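Local coordinates for protein insecticidal Delta-Endotoxin Cry8Ea1 (Bacillus Thuringiensis, PDB 3EB7) that kills insect larvae, notably those of the soil pest Holotrichia parallela, probably by inserting into midgut cell membranes and forming pores, as other three-domain Cry toxins do, at residues A236-I247 / V427-D438. Residues are numbered along the deposited sequence; the frame is centred on the assembly and turned at random.
Sequences AQLTREVYTDPI and VPVFSWTHRSAD
Val242 and Trp432 form an antiparallel hydrogen-bonded pair, Val242 N donating to Trp432 O at 3.0 Å and Val242 O accepting from Trp432 N at 2.8 Å. The short strand 241-243 thereby becomes an outer strand beside 427-434, whose other edge pairs with 414-422. Along Trp432, CB lies near Val242 CG2, CD1 passes Val242 O, and NE1 reaches Thr244 OG1 at 3.2 Å, tilted 16° from the indole plane; the side chain also touches Leu399 and Thr344 of strand 340-352. Chi1 of 47° sets that hydroxyl between the backbone N and carbonyl carbon of Thr244, while CG2 lies against NE1 and CE2; threonine thus supplies both an acceptor and a methyl.

On the other face, small Ser431 lets the Tyr243 ring lie over its CB in a CH-pi contact, 3.7 Å from the centroid. Its OG donates to Glu241 OE2 from above the carboxylate plane; Arg272 forms a salt bridge with the same oxygen, while His275 is hydrogen-bonded to OE1. Back on the Trp432 side, the unbranched arm of Ile247 brings CD1 over the Phe430 ring, 3.4 Å from its centroid, a CH-pi contact.

Where regular pairing fails, one water bridges Leu238 O and Arg240 O to His434 N, another joins Thr244 OG1 and Asp245 O to Phe430 N. A type I turn from His434 to Ala437 presents Ser436 OG to Leu238 N at 3.0 Å; His434 ND1 steadies it, hydrogen-bonded to both Ser436 OG and N. Leu238 CD1 sits over the His434 ring in a CH-pi contact. Arg240, salt-bridged to Asp217, ties this edge to helix 198-220. Such a three-stranded antiparallel sheet, with 427-434 central, packed beside the helices is consistent with the beta-prism middle domain of three-domain Cry toxins.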
loop_
_atom_site.group_PDB
_atom_site.type_symbol
_atom_site.label_atom_id
_atom_site.label_comp_id
_atom_site.label_asym_id
_atom_site.label_seq_id
_atom_site.Cartn_x
_atom_site.Cartn_y
_atom_site.Cartn_z
ATOM N N ALA A 236 -2.040 -0.130 11.703
ATOM C CA ALA A 236 -2.205 0.589 10.419
ATOM C C ALA A 236 -2.745 -0.298 9.263
ATOM O O ALA A 236 -2.479 -1.477 9.207
ATOM C CB ALA A 236 -0.891 1.301 9.988
ATOM N N GLN A 237 -3.492 0.312 8.343
ATOM C CA GLN A 237 -4.064 -0.390 7.195
ATOM C C GLN A 237 -3.714 0.348 5.919
ATOM O O GLN A 237 -3.912 1.558 5.829
ATOM C CB GLN A 237 -5.600 -0.418 7.308
ATOM C CG GLN A 237 -6.102 -0.805 8.674
ATOM C CD GLN A 237 -7.530 -1.253 8.661
ATOM O OE1 GLN A 237 -7.874 -2.242 8.016
ATOM N NE2 GLN A 237 -8.380 -0.527 9.359
ATOM N N LEU A 238 -3.260 -0.384 4.904
ATOM C CA LEU A 238 -3.058 0.194 3.557
ATOM C C LEU A 238 -4.222 -0.228 2.702
ATOM O O LEU A 238 -4.354 -1.409 2.409
ATOM C CB LEU A 238 -1.742 -0.296 2.933
ATOM C CG LEU A 238 -0.464 -0.062 3.736
ATOM C CD1 LEU A 238 0.750 -0.650 3.021
ATOM C CD2 LEU A 238 -0.254 1.410 3.946
ATOM N N THR A 239 -5.050 0.739 2.278
ATOM C CA THR A 239 -6.304 0.427 1.593
ATOM C C THR A 239 -6.275 0.573 0.097
ATOM O O THR A 239 -7.209 0.150 -0.573
ATOM C CB THR A 239 -7.522 1.227 2.137
ATOM O OG1 THR A 239 -7.316 2.638 1.934
ATOM C CG2 THR A 239 -7.839 0.856 3.635
ATOM N N ARG A 240 -5.211 1.181 -0.433
ATOM C CA ARG A 240 -5.039 1.300 -1.896
ATOM C C ARG A 240 -5.085 -0.053 -2.596
ATOM O O ARG A 240 -4.616 -1.070 -2.057
ATOM C CB ARG A 240 -3.720 2.006 -2.233
ATOM C CG ARG A 240 -2.469 1.093 -2.309
ATOM C CD ARG A 240 -1.964 0.560 -0.969
ATOM N NE ARG A 240 -0.824 -0.371 -1.101
ATOM C CZ ARG A 240 -0.925 -1.660 -1.450
ATOM N NH1 ARG A 240 -2.123 -2.199 -1.730
ATOM N NH2 ARG A 240 0.176 -2.423 -1.529
ATOM N N GLU A 241 -5.647 -0.048 -3.804
ATOM C CA GLU A 241 -5.606 -1.185 -4.720
ATOM C C GLU A 241 -4.385 -1.031 -5.615
ATOM O O GLU A 241 -4.126 0.081 -6.097
ATOM C CB GLU A 241 -6.795 -1.105 -5.664
ATOM C CG GLU A 241 -7.976 -1.954 -5.313
ATOM C CD GLU A 241 -9.086 -1.770 -6.354
ATOM O OE1 GLU A 241 -9.225 -0.622 -6.887
ATOM O OE2 GLU A 241 -9.781 -2.774 -6.662
ATOM N N VAL A 242 -3.692 -2.144 -5.880
ATOM C CA VAL A 242 -2.637 -2.216 -6.905
ATOM C C VAL A 242 -3.112 -3.159 -8.010
ATOM O O VAL A 242 -3.926 -4.054 -7.776
ATOM C CB VAL A 242 -1.249 -2.695 -6.348
ATOM C CG1 VAL A 242 -0.639 -1.647 -5.360
ATOM C CG2 VAL A 242 -1.347 -4.074 -5.680
ATOM N N TYR A 243 -2.635 -2.930 -9.227
ATOM C CA TYR A 243 -3.028 -3.744 -10.347
ATOM C C TYR A 243 -1.830 -4.488 -10.910
ATOM O O TYR A 243 -0.785 -3.867 -11.169
ATOM C CB TYR A 243 -3.651 -2.873 -11.417
ATOM C CG TYR A 243 -4.940 -2.205 -10.995
ATOM C CD1 TYR A 243 -4.945 -1.090 -10.121
ATOM C CD2 TYR A 243 -6.150 -2.658 -11.483
ATOM C CE1 TYR A 243 -6.171 -0.454 -9.752
ATOM C CE2 TYR A 243 -7.372 -2.022 -11.115
ATOM C CZ TYR A 243 -7.364 -0.941 -10.273
ATOM O OH TYR A 243 -8.559 -0.360 -9.963
ATOM N N THR A 244 -1.978 -5.808 -11.100
ATOM C CA THR A 244 -0.915 -6.610 -11.735
ATOM C C THR A 244 -0.885 -6.365 -13.238
ATOM O O THR A 244 -1.792 -5.731 -13.773
ATOM C CB THR A 244 -1.009 -8.147 -11.397
ATOM O OG1 THR A 244 -2.349 -8.604 -11.562
ATOM C CG2 THR A 244 -0.566 -8.404 -9.964
ATOM N N ASP A 245 0.143 -6.871 -13.943
ATOM C CA ASP A 245 0.226 -6.620 -15.391
ATOM C C ASP A 245 -0.966 -7.293 -16.104
ATOM O O ASP A 245 -1.466 -8.304 -15.656
ATOM C CB ASP A 245 1.561 -7.084 -15.994
ATOM C CG ASP A 245 2.786 -6.208 -15.593
ATOM O OD1 ASP A 245 2.707 -5.130 -14.944
ATOM O OD2 ASP A 245 3.903 -6.646 -15.944
ATOM N N PRO A 246 -1.444 -6.709 -17.217
ATOM C CA PRO A 246 -2.516 -7.374 -17.945
ATOM C C PRO A 246 -2.174 -8.851 -18.339
ATOM O O PRO A 246 -1.002 -9.174 -18.670
ATOM C CB PRO A 246 -2.688 -6.476 -19.182
ATOM C CG PRO A 246 -2.270 -5.153 -18.753
ATOM C CD PRO A 246 -1.087 -5.411 -17.832
ATOM N N ILE A 247 -3.182 -9.737 -18.291
ATOM C CA ILE A 247 -2.964 -11.163 -18.523
ATOM C C ILE A 247 -3.133 -11.466 -20.004
ATOM O O ILE A 247 -4.181 -11.975 -20.468
ATOM C CB ILE A 247 -3.847 -12.055 -17.609
ATOM C CG1 ILE A 247 -3.689 -11.586 -16.143
ATOM C CG2 ILE A 247 -3.398 -13.523 -17.732
ATOM C CD1 ILE A 247 -4.729 -12.111 -15.194
ATOM N N VAL A 427 -8.331 -9.520 -22.772
ATOM C CA VAL A 427 -7.328 -9.387 -21.742
ATOM C C VAL A 427 -7.895 -8.864 -20.402
ATOM O O VAL A 427 -8.335 -7.719 -20.321
ATOM C CB VAL A 427 -6.127 -8.473 -22.190
ATOM C CG1 VAL A 427 -5.077 -8.433 -21.119
ATOM C CG2 VAL A 427 -5.503 -8.938 -23.485
ATOM N N PRO A 428 -7.874 -9.714 -19.358
ATOM C CA PRO A 428 -8.206 -9.296 -17.982
ATOM C C PRO A 428 -7.054 -8.635 -17.216
ATOM O O PRO A 428 -5.872 -8.853 -17.522
ATOM C CB PRO A 428 -8.632 -10.610 -17.297
ATOM C CG PRO A 428 -8.047 -11.759 -18.147
ATOM C CD PRO A 428 -7.555 -11.165 -19.463
ATOM N N VAL A 429 -7.404 -7.794 -16.244
ATOM C CA VAL A 429 -6.421 -7.233 -15.319
ATOM C C VAL A 429 -6.921 -7.591 -13.923
ATOM O O VAL A 429 -8.116 -7.505 -13.645
ATOM C CB VAL A 429 -6.260 -5.670 -15.524
ATOM C CG1 VAL A 429 -5.503 -5.011 -14.402
ATOM C CG2 VAL A 429 -5.553 -5.379 -16.830
ATOM N N PHE A 430 -6.018 -8.045 -13.061
ATOM C CA PHE A 430 -6.364 -8.334 -11.657
ATOM C C PHE A 430 -5.938 -7.158 -10.782
ATOM O O PHE A 430 -4.847 -6.616 -10.956
ATOM C CB PHE A 430 -5.671 -9.616 -11.187
ATOM C CG PHE A 430 -6.185 -10.913 -11.818
ATOM C CD1 PHE A 430 -5.522 -12.124 -11.564
ATOM C CD2 PHE A 430 -7.304 -10.952 -12.643
ATOM C CE1 PHE A 430 -5.989 -13.353 -12.125
ATOM C CE2 PHE A 430 -7.770 -12.189 -13.211
ATOM C CZ PHE A 430 -7.141 -13.357 -12.947
ATOM N N SER A 431 -6.812 -6.738 -9.877
ATOM C CA SER A 431 -6.455 -5.787 -8.817
ATOM C C SER A 431 -6.448 -6.453 -7.450
ATOM O O SER A 431 -7.112 -7.454 -7.219
ATOM C CB SER A 431 -7.383 -4.551 -8.806
ATOM O OG SER A 431 -8.651 -4.874 -8.270
ATOM N N TRP A 432 -5.684 -5.877 -6.543
ATOM C CA TRP A 432 -5.380 -6.520 -5.278
ATOM C C TRP A 432 -5.359 -5.526 -4.143
ATOM O O TRP A 432 -4.920 -4.401 -4.342
ATOM C CB TRP A 432 -3.991 -7.181 -5.364
ATOM C CG TRP A 432 -3.834 -8.110 -6.513
ATOM C CD1 TRP A 432 -3.686 -7.781 -7.844
ATOM C CD2 TRP A 432 -3.761 -9.524 -6.441
ATOM N NE1 TRP A 432 -3.549 -8.925 -8.588
ATOM C CE2 TRP A 432 -3.593 -10.002 -7.742
ATOM C CE3 TRP A 432 -3.828 -10.439 -5.392
ATOM C CZ2 TRP A 432 -3.497 -11.370 -8.025
ATOM C CZ3 TRP A 432 -3.724 -11.787 -5.671
ATOM C CH2 TRP A 432 -3.566 -12.239 -6.972
ATOM N N THR A 433 -5.740 -5.984 -2.946
ATOM C CA THR A 433 -5.657 -5.180 -1.734
ATOM C C THR A 433 -4.633 -5.775 -0.800
ATOM O O THR A 433 -4.381 -6.974 -0.847
ATOM C CB THR A 433 -7.023 -5.008 -1.010
ATOM O OG1 THR A 433 -7.606 -6.285 -0.753
ATOM C CG2 THR A 433 -8.006 -4.156 -1.868
ATOM N N HIS A 434 -4.030 -4.915 0.028
ATOM C CA HIS A 434 -3.000 -5.295 1.011
ATOM C C HIS A 434 -3.548 -6.083 2.220
ATOM O O HIS A 434 -4.673 -5.814 2.745
ATOM C CB HIS A 434 -2.214 -4.037 1.468
ATOM C CG HIS A 434 -0.898 -4.342 2.120
ATOM N ND1 HIS A 434 -0.775 -4.620 3.463
ATOM C CD2 HIS A 434 0.358 -4.416 1.608
ATOM C CE1 HIS A 434 0.488 -4.879 3.748
ATOM N NE2 HIS A 434 1.198 -4.756 2.641
ATOM N N ARG A 435 -2.747 -7.059 2.662
ATOM C CA ARG A 435 -3.052 -7.869 3.839
ATOM C C ARG A 435 -3.392 -7.024 5.078
ATOM O O ARG A 435 -4.259 -7.408 5.842
ATOM C CB ARG A 435 -1.868 -8.808 4.144
ATOM C CG ARG A 435 -2.028 -9.732 5.367
ATOM C CD ARG A 435 -2.959 -10.923 5.105
ATOM N NE ARG A 435 -2.919 -11.946 6.170
ATOM C CZ ARG A 435 -1.985 -12.903 6.306
ATOM N NH1 ARG A 435 -0.956 -12.990 5.480
ATOM N NH2 ARG A 435 -2.065 -13.771 7.317
ATOM N N SER A 436 -2.743 -5.876 5.285
ATOM C CA SER A 436 -3.007 -5.054 6.510
ATOM C C SER A 436 -4.440 -4.522 6.626
ATOM O O SER A 436 -4.861 -4.105 7.676
ATOM C CB SER A 436 -2.035 -3.859 6.607
ATOM O OG SER A 436 -2.084 -3.070 5.431
ATOM N N ALA A 437 -5.165 -4.523 5.516
ATOM C CA ALA A 437 -6.502 -3.995 5.458
ATOM C C ALA A 437 -7.514 -5.114 5.771
ATOM O O ALA A 437 -7.820 -5.951 4.943
ATOM C CB ALA A 437 -6.728 -3.394 4.085
ATOM N N ASP A 438 -8.033 -5.111 6.986
ATOM C CA ASP A 438 -8.793 -6.243 7.469
ATOM C C ASP A 438 -10.210 -6.269 6.899
ATOM O O ASP A 438 -10.669 -5.308 6.307
ATOM C CB ASP A 438 -8.743 -6.333 9.023
ATOM C CG ASP A 438 -9.582 -5.255 9.740
ATOM O OD1 ASP A 438 -10.303 -4.439 9.112
ATOM O OD2 ASP A 438 -9.522 -5.234 10.985
HETATM O O HOH W 1 -5.180 -2.461 0.191
HETATM O O HOH W 2 -3.340 -8.486 -13.943
#